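Local coordinates for Fe-S binding reductase, putative (Thermus thermophilus, PDB 2D4P), which is of unknown function but belongs to the acetyltransferase (GNAT) clan and may transfer acyl groups, at residues 4-9 with 30-35; 19-24 with 67-72; 74-79 with 103-108. All coordinates share one frame; numbering follows the deposited sequence.

Interaction 1. Residues 4-9 with 30-35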
ATOM      1  N   ARG A   4      -7.313   7.312   5.791  1.00 19.63           N
ATOM      2  CA  ARG A   4      -6.666   8.571   6.093  1.00 19.83           C
ATOM      3  C   ARG A   4      -5.151   8.443   6.135  1.00 20.16           C
ATOM      4  O   ARG A   4      -4.612   7.342   6.281  1.00 19.90           O
ATOM      5  CB  ARG A   4      -7.161   9.126   7.441  1.00 19.76           C
ATOM      6  CG  ARG A   4      -6.906   8.207   8.651  1.00 20.85           C
ATOM      7  CD  ARG A   4      -7.275   8.885   9.973  1.00 20.87           C
ATOM      8  NE  ARG A   4      -7.031   8.060  11.156  1.00 20.36           N
ATOM      9  CZ  ARG A   4      -5.857   7.901  11.771  1.00 22.95           C
ATOM     10  NH1 ARG A   4      -4.760   8.509  11.331  1.00 23.08           N
ATOM     11  NH2 ARG A   4      -5.785   7.144  12.855  1.00 23.11           N
ATOM     12  N   PRO A   5      -4.470   9.586   6.031  1.00 20.98           N
ATOM     13  CA  PRO A   5      -3.026   9.623   6.277  1.00 21.11           C
ATOM     14  C   PRO A   5      -2.819   9.232   7.715  1.00 20.77           C
ATOM     15  O   PRO A   5      -3.685   9.473   8.582  1.00 20.35           O
ATOM     16  CB  PRO A   5      -2.655  11.094   6.105  1.00 21.25           C
ATOM     17  CG  PRO A   5      -3.730  11.614   5.226  1.00 22.48           C
ATOM     18  CD  PRO A   5      -4.992  10.919   5.721  1.00 21.36           C
ATOM     19  N   PHE A   6      -1.678   8.611   7.972  1.00 21.15           N
ATOM     20  CA  PHE A   6      -1.288   8.286   9.324  1.00 20.68           C
ATOM     21  C   PHE A   6      -0.178   9.244   9.775  1.00 21.14           C
ATOM     22  O   PHE A   6       0.519   9.889   8.955  1.00 21.45           O
ATOM     23  CB  PHE A   6      -0.879   6.799   9.508  1.00 21.42           C
ATOM     24  CG  PHE A   6       0.100   6.296   8.480  1.00 18.42           C
ATOM     25  CD1 PHE A   6       1.433   6.656   8.546  1.00 20.15           C
ATOM     26  CD2 PHE A   6      -0.323   5.494   7.421  1.00 20.74           C
ATOM     27  CE1 PHE A   6       2.332   6.203   7.595  1.00 20.10           C
ATOM     28  CE2 PHE A   6       0.573   5.025   6.474  1.00 21.17           C
ATOM     29  CZ  PHE A   6       1.906   5.402   6.548  1.00 22.63           C
ATOM     30  N   THR A   7      -0.063   9.338  11.095  1.00 21.72           N
ATOM     31  CA  THR A   7       0.980  10.127  11.785  1.00 22.22           C
ATOM     32  C   THR A   7       1.715   9.264  12.785  1.00 22.49           C
ATOM     33  O   THR A   7       1.409   8.080  12.967  1.00 22.03           O
ATOM     34  CB  THR A   7       0.393  11.363  12.521  1.00 22.39           C
ATOM     35  OG1 THR A   7      -0.373  10.946  13.655  1.00 21.45           O
ATOM     36  CG2 THR A   7      -0.597  12.124  11.614  1.00 24.44           C
ATOM     37  N   GLU A   8       2.682   9.873  13.466  1.00 23.30           N
ATOM     38  CA  GLU A   8       3.505   9.118  14.416  1.00 24.74           C
ATOM     39  C   GLU A   8       2.675   8.502  15.527  1.00 24.18           C
ATOM     40  O   GLU A   8       3.026   7.453  16.055  1.00 23.96           O
ATOM     41  CB  GLU A   8       4.628  10.000  14.956  1.00 25.49           C
ATOM     42  CG  GLU A   8       5.657  10.281  13.880  1.00 29.96           C
ATOM     43  CD  GLU A   8       6.777  11.198  14.334  1.00 35.04           C
ATOM     44  OE1 GLU A   8       7.051  11.238  15.560  1.00 37.47           O
ATOM     45  OE2 GLU A   8       7.377  11.867  13.447  1.00 37.89           O
ATOM     46  N   GLU A   9       1.550   9.147  15.835  1.00 23.30           N
ATOM     47  CA  GLU A   9       0.628   8.685  16.866  1.00 24.45           C
ATOM     48  C   GLU A   9      -0.013   7.340  16.518  1.00 23.34           C
ATOM     49  O   GLU A   9      -0.530   6.647  17.400  1.00 23.49           O
ATOM     50  CB  GLU A   9      -0.459   9.745  17.105  1.00 24.96           C
ATOM     51  CG  GLU A   9       0.015  10.980  17.882  1.00 28.95           C
ATOM     52  CD  GLU A   9       0.931  11.943  17.092  1.00 34.81           C
ATOM     53  OE1 GLU A   9       0.882  11.993  15.832  1.00 35.54           O
ATOM     54  OE2 GLU A   9       1.722  12.673  17.750  1.00 39.43           O
ATOM     55  N   PHE A  30       8.789   8.182   6.908  1.00 23.13           N
ATOM     56  CA  PHE A  30       9.053   8.224   5.484  1.00 22.87           C
ATOM     57  C   PHE A  30       7.780   8.056   4.663  1.00 21.55           C
ATOM     58  O   PHE A  30       7.502   8.839   3.750  1.00 21.98           O
ATOM     59  CB  PHE A  30      10.034   7.130   5.128  1.00 22.67           C
ATOM     60  CG  PHE A  30      10.273   6.996   3.665  1.00 23.21           C
ATOM     61  CD1 PHE A  30       9.583   6.050   2.902  1.00 22.14           C
ATOM     62  CD2 PHE A  30      11.194   7.814   3.036  1.00 27.05           C
ATOM     63  CE1 PHE A  30       9.825   5.922   1.542  1.00 24.74           C
ATOM     64  CE2 PHE A  30      11.439   7.675   1.650  1.00 28.18           C
ATOM     65  CZ  PHE A  30      10.737   6.736   0.920  1.00 25.44           C
ATOM     66  N   PHE A  31       6.999   7.035   4.977  1.00 21.14           N
ATOM     67  CA  PHE A  31       5.763   6.794   4.233  1.00 20.40           C
ATOM     68  C   PHE A  31       4.693   7.861   4.483  1.00 21.57           C
ATOM     69  O   PHE A  31       3.918   8.184   3.595  1.00 20.78           O
ATOM     70  CB  PHE A  31       5.254   5.357   4.419  1.00 19.90           C
ATOM     71  CG  PHE A  31       6.092   4.342   3.664  1.00 20.80           C
ATOM     72  CD1 PHE A  31       6.065   4.296   2.257  1.00 20.40           C
ATOM     73  CD2 PHE A  31       6.920   3.454   4.328  1.00 19.91           C
ATOM     74  CE1 PHE A  31       6.836   3.398   1.578  1.00 21.14           C
ATOM     75  CE2 PHE A  31       7.719   2.547   3.624  1.00 22.14           C
ATOM     76  CZ  PHE A  31       7.687   2.525   2.248  1.00 22.06           C
ATOM     77  N   ALA A  32       4.668   8.449   5.687  1.00 21.79           N
ATOM     78  CA  ALA A  32       3.766   9.572   5.945  1.00 22.48           C
ATOM     79  C   ALA A  32       4.091  10.752   5.027  1.00 22.64           C
ATOM     80  O   ALA A  32       3.189  11.486   4.652  1.00 23.41           O
ATOM     81  CB  ALA A  32       3.835  10.021   7.411  1.00 22.52           C
ATOM     82  N   ARG A  33       5.359  10.931   4.685  1.00 23.48           N
ATOM     83  CA  ARG A  33       5.802  12.081   3.880  1.00 25.29           C
ATOM     84  C   ARG A  33       5.483  11.883   2.384  1.00 24.05           C
ATOM     85  O   ARG A  33       5.484  12.862   1.645  1.00 23.89           O
ATOM     86  CB  ARG A  33       7.322  12.326   4.020  1.00 25.77           C
ATOM     87  CG  ARG A  33       7.793  13.132   5.243  1.00 33.23           C
ATOM     88  CD  ARG A  33       9.310  13.395   5.224  1.00 39.52           C
ATOM     89  NE  ARG A  33      10.087  12.355   5.942  1.00 45.70           N
ATOM     90  CZ  ARG A  33      10.975  11.501   5.400  1.00 47.23           C
ATOM     91  NH1 ARG A  33      11.241  11.485   4.085  1.00 49.87           N
ATOM     92  NH2 ARG A  33      11.594  10.628   6.199  1.00 47.43           N
ATOM     93  N   THR A  34       5.202  10.660   1.933  1.00 22.78           N
ATOM     94  CA  THR A  34       5.037  10.423   0.474  1.00 22.25           C
ATOM     95  C   THR A  34       3.810  11.077  -0.094  1.00 21.72           C
ATOM     96  O   THR A  34       3.788  11.451  -1.272  1.00 22.48           O
ATOM     97  CB  THR A  34       4.945   8.929   0.103  1.00 21.96           C
ATOM     98  OG1 THR A  34       3.838   8.334   0.794  1.00 21.33           O
ATOM     99  CG2 THR A  34       6.189   8.138   0.525  1.00 23.20           C
ATOM    100  N   GLY A  35       2.771  11.189   0.726  1.00 22.09           N
ATOM    101  CA  GLY A  35       1.427  11.537   0.256  1.00 21.46           C
ATOM    102  C   GLY A  35       0.665  10.431  -0.456  1.00 21.75           C
ATOM    103  O   GLY A  35      -0.387  10.674  -1.003  1.00 22.28           O
TER
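The ring of Phe6 meets Ala32 and the CB of Phe31, joining the loop after the edge strand 2-4 to helix 25-34 in the N-terminal half of a GNAT-like fold. Phe6 gives up the most surface, Ala32 the next, Phe31 the least. Phe6 CG stands between the backbone N and the carbonyl carbon (chi1 49°), which brings the ring edge, CE1 and CZ, up against the helix. Its CE1 comes 4.1 Å from Ala32 CB, while the Ala32 N lies obliquely off the ring. One bond further round, CZ sits 4.0 Å from Phe31 CB, which approaches the ring edge near its plane. The two phenylalanine side chains lie side by side and point the same way. No hydrogen bond crosses; both phenylalanines are buried and also rest on Leu51 of strand 45-56, and Phe6 touches Leu28 one turn earlier on the helix. A polar tie lies nearby: Glu8 forms a salt bridge with Arg29 of the same helix. Within the loop, Thr7 OG1 donates at 2.7 Å to Glu9 OE1, which accepts with its anti lone pair. Ala32 CB has a second neighbour in the loop backbone, consistent with the close approach of the two chains, CA of Phe6 and CA of Ala32 being 6.2 Å apart: the methyl lies 3.7 Å from Phe6 O.

Interaction 2. Residues 19-24 with 67-72; sequences GKRPVS and RIEGRS
Arg21 and Arg67 stack their guanidinium groups flat on one another, centres 4.0 Å apart and planes at 22°, within a salt-bridge network completed by Glu69. The network joins the loop between helices 11-16 and 25-34 to strand 61-70, which by its place in the sheet probably corresponds to the fourth strand of a GNAT fold. The two side chains slide past each other in opposite directions. Arg67 leaves the strand with CG anti to its N and runs extended as far as NE, reaching the loop with its full length; Arg21 bends at chi3 (43°), which folds its own head back over one face of Arg67. The edge of the Arg67 guanidinium takes acceptors lying near its plane. NH1 donates to Arg21 O at 2.7 Å and NH2 adds a weak bond to the same oxygen, while NH2 also reaches Ala18 O. Farther round, NE donates to Glu69 OE2 at 2.8 Å, and NH2 again contributes weakly. These bonds along its edge fix the orientation of the group and so present its face to Arg21. Arg21 NH2 and Arg67 NE, like charges 3.7 Å apart, are probably eased by Glu69, whose OE2 is also 3.9 Å from Arg21 NH1, a long pairing of charges with no N-H aimed at the oxygen. An alanine in place of Arg67 is likely to leave the carboxylate of Glu69 without its close partner and Arg21 O without these two donors, freeing the Arg21 head to turn. Beside the stack, Val23 meets the end of Arg67 at a slant, its CG2 4.1 Å from Arg67 NH1.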
ATOM      1  N   GLY A  19       1.570  -7.828  11.698  1.00 22.08           N
ATOM      2  CA  GLY A  19       1.898  -9.216  11.907  1.00 21.77           C
ATOM      3  C   GLY A  19       3.334  -9.381  12.423  1.00 22.35           C
ATOM      4  O   GLY A  19       3.731  -8.734  13.404  1.00 21.57           O
ATOM      5  N   LYS A  20       4.101 -10.232  11.749  1.00 22.14           N
ATOM      6  CA  LYS A  20       5.461 -10.548  12.177  1.00 22.67           C
ATOM      7  C   LYS A  20       6.499  -9.691  11.488  1.00 22.83           C
ATOM      8  O   LYS A  20       7.686  -9.999  11.542  1.00 22.13           O
ATOM      9  CB  LYS A  20       5.744 -12.029  11.941  1.00 22.53           C
ATOM     10  CG  LYS A  20       4.881 -12.932  12.793  1.00 25.18           C
ATOM     11  CD  LYS A  20       5.079 -14.388  12.437  1.00 27.12           C
ATOM     12  CE  LYS A  20       4.132 -15.248  13.209  1.00 28.83           C
ATOM     13  NZ  LYS A  20       4.378 -16.709  12.989  1.00 32.86           N
ATOM     14  N   ARG A  21       6.059  -8.644  10.795  1.00 23.56           N
ATOM     15  CA  ARG A  21       6.955  -7.728  10.091  1.00 24.76           C
ATOM     16  C   ARG A  21       6.622  -6.293  10.498  1.00 24.75           C
ATOM     17  O   ARG A  21       5.818  -5.601   9.866  1.00 24.35           O
ATOM     18  CB  ARG A  21       6.860  -7.914   8.574  1.00 25.85           C
ATOM     19  CG  ARG A  21       7.348  -9.258   8.094  1.00 30.13           C
ATOM     20  CD  ARG A  21       6.933  -9.584   6.666  1.00 37.81           C
ATOM     21  NE  ARG A  21       7.084  -8.433   5.770  1.00 43.34           N
ATOM     22  CZ  ARG A  21       6.208  -8.058   4.825  1.00 47.04           C
ATOM     23  NH1 ARG A  21       5.071  -8.743   4.624  1.00 47.82           N
ATOM     24  NH2 ARG A  21       6.485  -6.987   4.069  1.00 48.29           N
ATOM     25  N   PRO A  22       7.258  -5.845  11.566  1.00 25.38           N
ATOM     26  CA  PRO A  22       6.917  -4.558  12.167  1.00 25.36           C
ATOM     27  C   PRO A  22       7.302  -3.372  11.286  1.00 24.50           C
ATOM     28  O   PRO A  22       8.209  -3.431  10.451  1.00 24.46           O
ATOM     29  CB  PRO A  22       7.709  -4.549  13.490  1.00 25.66           C
ATOM     30  CG  PRO A  22       8.741  -5.603  13.373  1.00 27.44           C
ATOM     31  CD  PRO A  22       8.347  -6.537  12.279  1.00 25.91           C
ATOM     32  N   VAL A  23       6.565  -2.294  11.481  1.00 24.63           N
ATOM     33  CA  VAL A  23       6.834  -1.010  10.855  1.00 24.58           C
ATOM     34  C   VAL A  23       7.573  -0.182  11.883  1.00 24.00           C
ATOM     35  O   VAL A  23       7.091   0.014  13.014  1.00 23.81           O
ATOM     36  CB  VAL A  23       5.495  -0.284  10.471  1.00 25.33           C
ATOM     37  CG1 VAL A  23       5.780   1.036   9.755  1.00 26.51           C
ATOM     38  CG2 VAL A  23       4.630  -1.191   9.621  1.00 24.84           C
ATOM     39  N   SER A  24       8.758   0.289  11.522  1.00 23.16           N
ATOM     40  CA  SER A  24       9.501   1.163  12.417  1.00 23.18           C
ATOM     41  C   SER A  24       8.955   2.586  12.354  1.00 22.93           C
ATOM     42  O   SER A  24       8.256   2.966  11.409  1.00 22.61           O
ATOM     43  CB  SER A  24      10.995   1.175  12.053  1.00 23.45           C
ATOM     44  OG  SER A  24      11.182   1.801  10.773  1.00 21.70           O
ATOM     45  N   ARG A  67       3.951  -2.105   0.440  1.00 21.90           N
ATOM     46  CA  ARG A  67       3.283  -2.991   1.351  1.00 22.05           C
ATOM     47  C   ARG A  67       1.824  -2.637   1.507  1.00 21.91           C
ATOM     48  O   ARG A  67       1.489  -1.465   1.666  1.00 20.97           O
ATOM     49  CB  ARG A  67       3.944  -2.934   2.733  1.00 22.19           C
ATOM     50  CG  ARG A  67       3.405  -3.985   3.652  1.00 24.04           C
ATOM     51  CD  ARG A  67       4.238  -4.170   4.864  1.00 25.41           C
ATOM     52  NE  ARG A  67       3.693  -5.226   5.709  1.00 25.06           N
ATOM     53  CZ  ARG A  67       4.127  -5.443   6.933  1.00 23.76           C
ATOM     54  NH1 ARG A  67       5.089  -4.669   7.427  1.00 24.30           N
ATOM     55  NH2 ARG A  67       3.573  -6.403   7.672  1.00 22.57           N
ATOM     56  N   ILE A  68       0.982  -3.660   1.545  1.00 22.24           N
ATOM     57  CA  ILE A  68      -0.426  -3.443   1.875  1.00 21.64           C
ATOM     58  C   ILE A  68      -0.869  -4.577   2.794  1.00 21.97           C
ATOM     59  O   ILE A  68      -0.517  -5.745   2.584  1.00 22.58           O
ATOM     60  CB  ILE A  68      -1.303  -3.292   0.607  1.00 21.31           C
ATOM     61  CG1 ILE A  68      -2.718  -2.848   1.015  1.00 23.48           C
ATOM     62  CG2 ILE A  68      -1.368  -4.574  -0.233  1.00 22.21           C
ATOM     63  CD1 ILE A  68      -3.637  -2.523  -0.195  1.00 24.38           C
ATOM     64  N   GLU A  69      -1.589  -4.203   3.839  1.00 21.28           N
ATOM     65  CA  GLU A  69      -2.148  -5.125   4.789  1.00 21.62           C
ATOM     66  C   GLU A  69      -3.596  -4.752   5.000  1.00 21.87           C
ATOM     67  O   GLU A  69      -3.938  -3.564   4.990  1.00 20.23           O
ATOM     68  CB  GLU A  69      -1.383  -5.090   6.117  1.00 21.52           C
ATOM     69  CG  GLU A  69       0.109  -5.392   6.015  1.00 23.49           C
ATOM     70  CD  GLU A  69       0.444  -6.803   5.528  1.00 27.23           C
ATOM     71  OE1 GLU A  69      -0.422  -7.689   5.543  1.00 26.50           O
ATOM     72  OE2 GLU A  69       1.609  -7.021   5.141  1.00 29.44           O
ATOM     73  N   GLY A  70      -4.441  -5.753   5.208  1.00 21.52           N
ATOM     74  CA  GLY A  70      -5.849  -5.492   5.450  1.00 22.68           C
ATOM     75  C   GLY A  70      -6.642  -6.691   5.937  1.00 23.74           C
ATOM     76  O   GLY A  70      -6.389  -7.822   5.535  1.00 24.68           O
ATOM     77  N   ARG A  71      -7.615  -6.408   6.794  1.00 24.01           N
ATOM     78  CA  ARG A  71      -8.392  -7.432   7.476  1.00 24.21           C
ATOM     79  C   ARG A  71      -9.616  -7.896   6.696  1.00 23.44           C
ATOM     80  O   ARG A  71     -10.308  -8.859   7.110  1.00 21.60           O
ATOM     81  CB  ARG A  71      -8.818  -6.890   8.818  1.00 25.46           C
ATOM     82  CG  ARG A  71      -7.703  -6.894   9.826  1.00 28.70           C
ATOM     83  CD  ARG A  71      -8.205  -7.166  11.233  1.00 36.74           C
ATOM     84  NE  ARG A  71      -7.720  -6.152  12.156  1.00 42.04           N
ATOM     85  CZ  ARG A  71      -8.250  -5.893  13.345  1.00 44.93           C
ATOM     86  NH1 ARG A  71      -9.296  -6.593  13.792  1.00 46.71           N
ATOM     87  NH2 ARG A  71      -7.709  -4.931  14.091  1.00 45.98           N
ATOM     88  N   SER A  72      -9.892  -7.222   5.585  1.00 21.52           N
ATOM     89  CA  SER A  72     -11.017  -7.561   4.738  1.00 21.90           C
ATOM     90  C   SER A  72     -10.787  -7.065   3.320  1.00 22.23           C
ATOM     91  O   SER A  72      -9.995  -6.162   3.095  1.00 20.93           O
ATOM     92  CB  SER A  72     -12.289  -6.924   5.299  1.00 21.68           C
ATOM     93  OG  SER A  72     -12.249  -5.506   5.195  1.00 21.57           O
TER

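Interaction 3. Residues 74-79 with 103-108; sequences EALRGL and RKELEE
Leu106, whose backbone N and CB touch Leu76, also covers a flat group: its CD2 sits 3.5 Å above one face of the Arg103 guanidinium, offset toward the rim. At the end of that group NH2 donates to Ile68 O, on strand 61-70, and pairs weakly and at long range with Glu69 OE1. Arg103 occupies the N-cap position of helix 104-112, so its side chain ties the start of this helix to strand 61-70.

The contact itself packs helix 73-89 against helix 104-112, on one side of the central sheet of a GNAT-like fold. Helix 73-89 is the connection of a beta-alpha-beta crossover between the parallel neighbours 61-70 and 94-97, and helix 104-112 follows the second of them. The backbones come close, with CA atoms of Leu76 and Leu106 6.4 Å apart. Leu76 carries nearly the whole of its side: CG lies anti to the carbonyl carbon (chi1 -69°), and CD1 is the branch sent across. This methyl presses on the backbone between two residues, 3.6 Å from Leu106 N and 3.7 Å from Glu105 C. On the flank it meets Glu105 CB at 3.8 Å, and Leu106 CB stands at 4.2 Å. Leu106, with CG anti to the backbone N, touches Ile68 of the strand, as Leu76 does. Arg77 and Glu108 have opposite charges, but Arg77 NH1 and Glu108 OE2 stay 6.5 Å apart, and Arg77 NE pairs instead with Glu113.

No hydrogen bond spans the two segments, so their hold on each other comes from the Leu76 methyl against a peptide bond and two CB atoms, that is, from van der Waals contact and fit rather than directed bonds, with charged groups kept to the margins.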
ATOM      1  N   GLU A  74     -12.915  -5.243   1.815  1.00 22.77           N
ATOM      2  CA  GLU A  74     -13.336  -3.862   1.910  1.00 22.32           C
ATOM      3  C   GLU A  74     -12.167  -2.941   2.306  1.00 21.23           C
ATOM      4  O   GLU A  74     -11.964  -1.903   1.692  1.00 20.93           O
ATOM      5  CB  GLU A  74     -14.531  -3.708   2.873  1.00 23.29           C
ATOM      6  CG  GLU A  74     -15.021  -2.278   2.979  1.00 23.83           C
ATOM      7  CD  GLU A  74     -16.089  -2.049   4.030  1.00 26.05           C
ATOM      8  OE1 GLU A  74     -16.495  -3.019   4.701  1.00 27.62           O
ATOM      9  OE2 GLU A  74     -16.505  -0.870   4.194  1.00 26.02           O
ATOM     10  N   ALA A  75     -11.396  -3.313   3.322  1.00 20.49           N
ATOM     11  CA  ALA A  75     -10.255  -2.495   3.742  1.00 20.20           C
ATOM     12  C   ALA A  75      -9.217  -2.391   2.604  1.00 20.46           C
ATOM     13  O   ALA A  75      -8.702  -1.315   2.276  1.00 20.43           O
ATOM     14  CB  ALA A  75      -9.641  -3.067   4.992  1.00 20.01           C
ATOM     15  N   LEU A  76      -8.918  -3.514   1.983  1.00 19.94           N
ATOM     16  CA  LEU A  76      -7.910  -3.543   0.928  1.00 20.71           C
ATOM     17  C   LEU A  76      -8.340  -2.691  -0.258  1.00 19.93           C
ATOM     18  O   LEU A  76      -7.537  -1.950  -0.815  1.00 19.11           O
ATOM     19  CB  LEU A  76      -7.651  -4.990   0.509  1.00 20.55           C
ATOM     20  CG  LEU A  76      -6.941  -5.825   1.573  1.00 21.43           C
ATOM     21  CD1 LEU A  76      -6.984  -7.333   1.168  1.00 22.73           C
ATOM     22  CD2 LEU A  76      -5.516  -5.372   1.814  1.00 20.49           C
ATOM     23  N   ARG A  77      -9.604  -2.820  -0.653  1.00 20.21           N
ATOM     24  CA  ARG A  77     -10.127  -2.027  -1.770  1.00 20.60           C
ATOM     25  C   ARG A  77     -10.039  -0.528  -1.511  1.00 20.51           C
ATOM     26  O   ARG A  77      -9.629   0.238  -2.382  1.00 21.13           O
ATOM     27  CB  ARG A  77     -11.569  -2.395  -2.095  1.00 21.64           C
ATOM     28  CG  ARG A  77     -11.745  -3.703  -2.797  1.00 21.71           C
ATOM     29  CD  ARG A  77     -13.189  -3.929  -3.212  1.00 25.58           C
ATOM     30  NE  ARG A  77     -13.629  -2.929  -4.186  1.00 26.70           N
ATOM     31  CZ  ARG A  77     -14.867  -2.845  -4.662  1.00 30.83           C
ATOM     32  NH1 ARG A  77     -15.807  -3.696  -4.281  1.00 31.07           N
ATOM     33  NH2 ARG A  77     -15.175  -1.901  -5.531  1.00 32.17           N
ATOM     34  N   GLY A  78     -10.419  -0.099  -0.307  1.00 20.13           N
ATOM     35  CA  GLY A  78     -10.433   1.312   0.013  1.00 20.14           C
ATOM     36  C   GLY A  78      -9.037   1.887   0.086  1.00 20.65           C
ATOM     37  O   GLY A  78      -8.806   3.030  -0.320  1.00 19.84           O
ATOM     38  N   LEU A  79      -8.090   1.091   0.593  1.00 20.63           N
ATOM     39  CA  LEU A  79      -6.687   1.499   0.593  1.00 19.78           C
ATOM     40  C   LEU A  79      -6.175   1.673  -0.853  1.00 19.77           C
ATOM     41  O   LEU A  79      -5.507   2.663  -1.190  1.00 20.46           O
ATOM     42  CB  LEU A  79      -5.829   0.501   1.351  1.00 19.39           C
ATOM     43  CG  LEU A  79      -6.015   0.469   2.869  1.00 19.75           C
ATOM     44  CD1 LEU A  79      -5.464  -0.775   3.457  1.00 19.14           C
ATOM     45  CD2 LEU A  79      -5.428   1.713   3.527  1.00 22.25           C
ATOM     46  N   ARG A 103      -2.504 -14.544  -1.534  1.00 25.75           N
ATOM     47  CA  ARG A 103      -3.346 -13.588  -0.833  1.00 24.88           C
ATOM     48  C   ARG A 103      -4.607 -13.350  -1.651  1.00 24.24           C
ATOM     49  O   ARG A 103      -4.683 -12.438  -2.453  1.00 23.23           O
ATOM     50  CB  ARG A 103      -2.579 -12.288  -0.610  1.00 25.12           C
ATOM     51  CG  ARG A 103      -1.307 -12.447   0.203  1.00 25.90           C
ATOM     52  CD  ARG A 103      -0.572 -11.114   0.436  1.00 26.03           C
ATOM     53  NE  ARG A 103      -1.396 -10.197   1.215  1.00 28.20           N
ATOM     54  CZ  ARG A 103      -1.129  -8.908   1.394  1.00 28.92           C
ATOM     55  NH1 ARG A 103      -0.049  -8.373   0.872  1.00 28.22           N
ATOM     56  NH2 ARG A 103      -1.945  -8.176   2.147  1.00 28.81           N
ATOM     57  N   LYS A 104      -5.616 -14.180  -1.435  1.00 24.01           N
ATOM     58  CA  LYS A 104      -6.820 -14.149  -2.262  1.00 24.60           C
ATOM     59  C   LYS A 104      -7.665 -12.901  -2.052  1.00 24.31           C
ATOM     60  O   LYS A 104      -8.319 -12.447  -2.986  1.00 24.40           O
ATOM     61  CB  LYS A 104      -7.678 -15.392  -2.019  1.00 25.39           C
ATOM     62  CG  LYS A 104      -7.002 -16.722  -2.342  1.00 29.30           C
ATOM     63  CD  LYS A 104      -6.059 -16.673  -3.544  1.00 33.38           C
ATOM     64  CE  LYS A 104      -5.729 -18.086  -4.033  1.00 36.34           C
ATOM     65  NZ  LYS A 104      -4.486 -18.152  -4.864  1.00 39.19           N
ATOM     66  N   GLU A 105      -7.670 -12.369  -0.830  1.00 24.13           N
ATOM     67  CA  GLU A 105      -8.417 -11.163  -0.527  1.00 23.74           C
ATOM     68  C   GLU A 105      -7.832  -9.978  -1.297  1.00 22.96           C
ATOM     69  O   GLU A 105      -8.578  -9.196  -1.899  1.00 22.61           O
ATOM     70  CB  GLU A 105      -8.441 -10.860   0.972  1.00 23.92           C
ATOM     71  CG  GLU A 105      -9.339 -11.807   1.770  1.00 26.32           C
ATOM     72  CD  GLU A 105      -9.741 -11.263   3.142  1.00 29.46           C
ATOM     73  OE1 GLU A 105      -9.371 -10.119   3.510  1.00 31.65           O
ATOM     74  OE2 GLU A 105     -10.469 -11.998   3.847  1.00 32.09           O
ATOM     75  N   LEU A 106      -6.508  -9.884  -1.297  1.00 22.45           N
ATOM     76  CA  LEU A 106      -5.832  -8.825  -2.045  1.00 22.65           C
ATOM     77  C   LEU A 106      -6.046  -8.970  -3.559  1.00 23.23           C
ATOM     78  O   LEU A 106      -6.311  -7.988  -4.270  1.00 22.75           O
ATOM     79  CB  LEU A 106      -4.353  -8.788  -1.694  1.00 22.67           C
ATOM     80  CG  LEU A 106      -3.508  -7.740  -2.437  1.00 22.84           C
ATOM     81  CD1 LEU A 106      -4.057  -6.362  -2.189  1.00 22.54           C
ATOM     82  CD2 LEU A 106      -2.072  -7.818  -1.993  1.00 23.12           C
ATOM     83  N   GLU A 107      -5.986 -10.192  -4.041  1.00 23.42           N
ATOM     84  CA  GLU A 107      -6.224 -10.455  -5.456  1.00 25.25           C
ATOM     85  C   GLU A 107      -7.626 -10.001  -5.849  1.00 24.60           C
ATOM     86  O   GLU A 107      -7.829  -9.345  -6.872  1.00 24.61           O
ATOM     87  CB  GLU A 107      -6.059 -11.948  -5.715  1.00 25.82           C
ATOM     88  CG  GLU A 107      -5.817 -12.344  -7.162  1.00 31.51           C
ATOM     89  CD  GLU A 107      -5.297 -13.777  -7.262  1.00 35.00           C
ATOM     90  OE1 GLU A 107      -6.083 -14.697  -6.962  1.00 38.01           O
ATOM     91  OE2 GLU A 107      -4.083 -13.953  -7.577  1.00 40.69           O
ATOM     92  N   GLU A 108      -8.599 -10.330  -5.002  1.00 23.71           N
ATOM     93  CA  GLU A 108      -9.961  -9.891  -5.212  1.00 23.54           C
ATOM     94  C   GLU A 108     -10.067  -8.362  -5.227  1.00 22.92           C
ATOM     95  O   GLU A 108     -10.730  -7.803  -6.081  1.00 22.77           O
ATOM     96  CB  GLU A 108     -10.906 -10.458  -4.142  1.00 23.97           C
ATOM     97  CG  GLU A 108     -12.332  -9.912  -4.268  1.00 26.02           C
ATOM     98  CD  GLU A 108     -13.336 -10.601  -3.351  1.00 30.68           C
ATOM     99  OE1 GLU A 108     -13.055 -11.747  -2.901  1.00 31.47           O
ATOM    100  OE2 GLU A 108     -14.399  -9.982  -3.107  1.00 30.59           O
TER

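How the interactions relate
Along the chain, interactions 1 and 2 interleave, their segments alternating, and interaction 3 follows both. Interaction 1 and interaction 3 lie on opposite sides of the chain's centre, with centres about 21 Å apart: one joins the loop after strand 2-4 to helix 25-34, the other helices 73-89 and 104-112. Interaction 2 joins loop 19-24 to strand 61-70, with its centre about 15 Å from that of the first and 13 Å from that of the third. Only interactions 2 and 3 are in direct contact, for instance Gly70 N with Leu76 CD2 at 3.6 Å, and the strand leads straight into helix 73-89. Interaction 1 is a separate contact of the same GNAT-like fold, its nearest atoms about 6 Å from either.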